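PDB 2VHH: Cg3027-pa from Drosophila melanogaster, which probably hydrolyses N-carbamoyl-beta-alanine and its 2-methyl homologue to beta-amino acids, ammonium and carbon dioxide, in pyrimidine degradation. Local coordinates for residues T103-A108 and K150-L155. Numbering follows the deposited sequence.
Sequences TMIKAA and KMLAEL
Helices 90-110 and 147-158 come nearest within these segments at Ile-105 and Leu-155, whose CA atoms stand 8.1 Å apart, so side chains rather than backbones bridge the interval. Ile-105 carries the whole contact for 103-108; earlier on the same helix, Trp-98 and Lys-102 touch Met-151. Its CG1 lies beside the backbone N, anti to the carbonyl carbon (chi1 -70°), and the near-extended second torsion (160°) sends Ile-105 CD1 across to the other helix. There the methyl meets two leucine methyls one helical turn apart: Ile-105 CD1 is 3.8 Å from Leu-155 CD1 and 3.9 Å from Leu-152 CD1. The second branch adds to the first of these pairs, with Ile-105 CG2 4.0 Å from Leu-155 CD1. Ile-105 crosses both leucines at about a right angle, so they meet through methyl ends rather than along their lengths. The buried area, 110 Å² summed over both sides, fits such a small, wholly apolar junction. Beneath it, Ile-105 also touches Ile-78 of strand 72-79, while Leu-152 and Leu-155 reach Ile-163 of strand 162-171. Strand 115-118 runs between those two; the helices thus pack side by side on the sheet, as in the outer helical layer of the alpha-beta-beta-alpha sandwich of carbon-nitrogen hydrolases.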
loop_
_atom_site.group_PDB
_atom_site.type_symbol
_atom_site.label_atom_id
_atom_site.label_comp_id
_atom_site.label_asym_id
_atom_site.label_seq_id
_atom_site.Cartn_x
_atom_site.Cartn_y
_atom_site.Cartn_z
ATOM N N THR C 103 53.061 23.833 -5.033
ATOM C CA THR C 103 54.196 23.306 -4.268
ATOM C C THR C 103 53.745 22.349 -3.164
ATOM O O THR C 103 54.494 21.457 -2.774
ATOM C CB THR C 103 55.191 24.408 -3.709
ATOM O OG1 THR C 103 55.497 24.141 -2.335
ATOM C CG2 THR C 103 54.644 25.822 -3.815
ATOM N N MET C 104 52.526 22.539 -2.666
ATOM C CA MET C 104 51.961 21.617 -1.684
ATOM C C MET C 104 51.607 20.281 -2.329
ATOM O O MET C 104 51.815 19.232 -1.732
ATOM C CB MET C 104 50.746 22.223 -0.989
ATOM C CG MET C 104 51.056 23.436 -0.141
ATOM S SD MET C 104 49.633 23.897 0.850
ATOM C CE MET C 104 50.141 25.505 1.475
ATOM N N ILE C 105 51.079 20.330 -3.546
ATOM C CA ILE C 105 50.791 19.137 -4.328
ATOM C C ILE C 105 52.099 18.430 -4.671
ATOM O O ILE C 105 52.169 17.202 -4.657
ATOM C CB ILE C 105 50.010 19.502 -5.612
ATOM C CG1 ILE C 105 48.590 19.945 -5.263
ATOM C CG2 ILE C 105 49.977 18.343 -6.594
ATOM C CD1 ILE C 105 47.943 20.747 -6.344
ATOM N N LYS C 106 53.136 19.210 -4.959
ATOM C CA LYS C 106 54.461 18.666 -5.249
ATOM C C LYS C 106 54.977 17.873 -4.049
ATOM O O LYS C 106 55.500 16.765 -4.206
ATOM C CB LYS C 106 55.430 19.798 -5.601
ATOM C CG LYS C 106 56.821 19.361 -6.057
ATOM C CD LYS C 106 57.731 20.572 -6.309
ATOM C CE LYS C 106 59.134 20.123 -6.726
ATOM N NZ LYS C 106 60.228 21.072 -6.313
ATOM N N ALA C 107 54.807 18.439 -2.855
ATOM C CA ALA C 107 55.216 17.785 -1.615
ATOM C C ALA C 107 54.429 16.500 -1.381
ATOM O O ALA C 107 54.992 15.490 -0.974
ATOM C CB ALA C 107 55.077 18.729 -0.442
ATOM N N ALA C 108 53.129 16.544 -1.665
ATOM C CA ALA C 108 52.251 15.383 -1.537
ATOM C C ALA C 108 52.708 14.246 -2.448
ATOM O O ALA C 108 52.727 13.086 -2.035
ATOM C CB ALA C 108 50.819 15.786 -1.852
ATOM N N LYS C 150 42.283 22.448 -15.873
ATOM C CA LYS C 150 43.293 22.237 -16.915
ATOM C C LYS C 150 44.701 22.196 -16.331
ATOM O O LYS C 150 45.516 21.346 -16.696
ATOM C CB LYS C 150 43.238 23.351 -17.968
ATOM C CG LYS C 150 41.952 23.454 -18.795
ATOM C CD LYS C 150 41.956 22.548 -20.028
ATOM C CE LYS C 150 41.309 21.190 -19.743
ATOM N NZ LYS C 150 41.167 20.413 -21.007
ATOM N N MET C 151 44.976 23.126 -15.425
ATOM C CA MET C 151 46.269 23.237 -14.766
ATOM C C MET C 151 46.489 22.077 -13.821
ATOM O O MET C 151 47.596 21.583 -13.669
ATOM C CB MET C 151 46.320 24.565 -14.001
ATOM C CG MET C 151 47.398 24.709 -12.919
ATOM S SD MET C 151 46.919 23.926 -11.368
ATOM C CE MET C 151 47.544 25.086 -10.166
ATOM N N LEU C 152 45.411 21.662 -13.174
ATOM C CA LEU C 152 45.454 20.624 -12.158
ATOM C C LEU C 152 45.554 19.246 -12.788
ATOM O O LEU C 152 46.079 18.326 -12.177
ATOM C CB LEU C 152 44.209 20.726 -11.294
ATOM C CG LEU C 152 44.308 20.642 -9.783
ATOM C CD1 LEU C 152 45.420 21.484 -9.202
ATOM C CD2 LEU C 152 42.989 21.104 -9.263
ATOM N N ALA C 153 45.062 19.120 -14.017
ATOM C CA ALA C 153 45.108 17.856 -14.748
ATOM C C ALA C 153 46.526 17.523 -15.224
ATOM O O ALA C 153 46.908 16.359 -15.276
ATOM C CB ALA C 153 44.129 17.869 -15.907
ATOM N N GLU C 154 47.305 18.547 -15.557
ATOM C CA GLU C 154 48.707 18.366 -15.901
ATOM C C GLU C 154 49.476 17.813 -14.720
ATOM O O GLU C 154 50.386 16.996 -14.892
ATOM C CB GLU C 154 49.332 19.689 -16.306
ATOM C CG GLU C 154 48.987 20.137 -17.700
ATOM C CD GLU C 154 49.677 21.439 -18.041
ATOM O OE1 GLU C 154 50.830 21.396 -18.527
ATOM O OE2 GLU C 154 49.070 22.507 -17.811
ATOM N N LEU C 155 49.113 18.274 -13.523
ATOM C CA LEU C 155 49.715 17.787 -12.278
ATOM C C LEU C 155 49.312 16.355 -11.983
ATOM O O LEU C 155 50.132 15.554 -11.551
ATOM C CB LEU C 155 49.346 18.687 -11.095
ATOM C CG LEU C 155 49.837 20.132 -11.129
ATOM C CD1 LEU C 155 49.617 20.766 -9.773
ATOM C CD2 LEU C 155 51.303 20.229 -11.547
#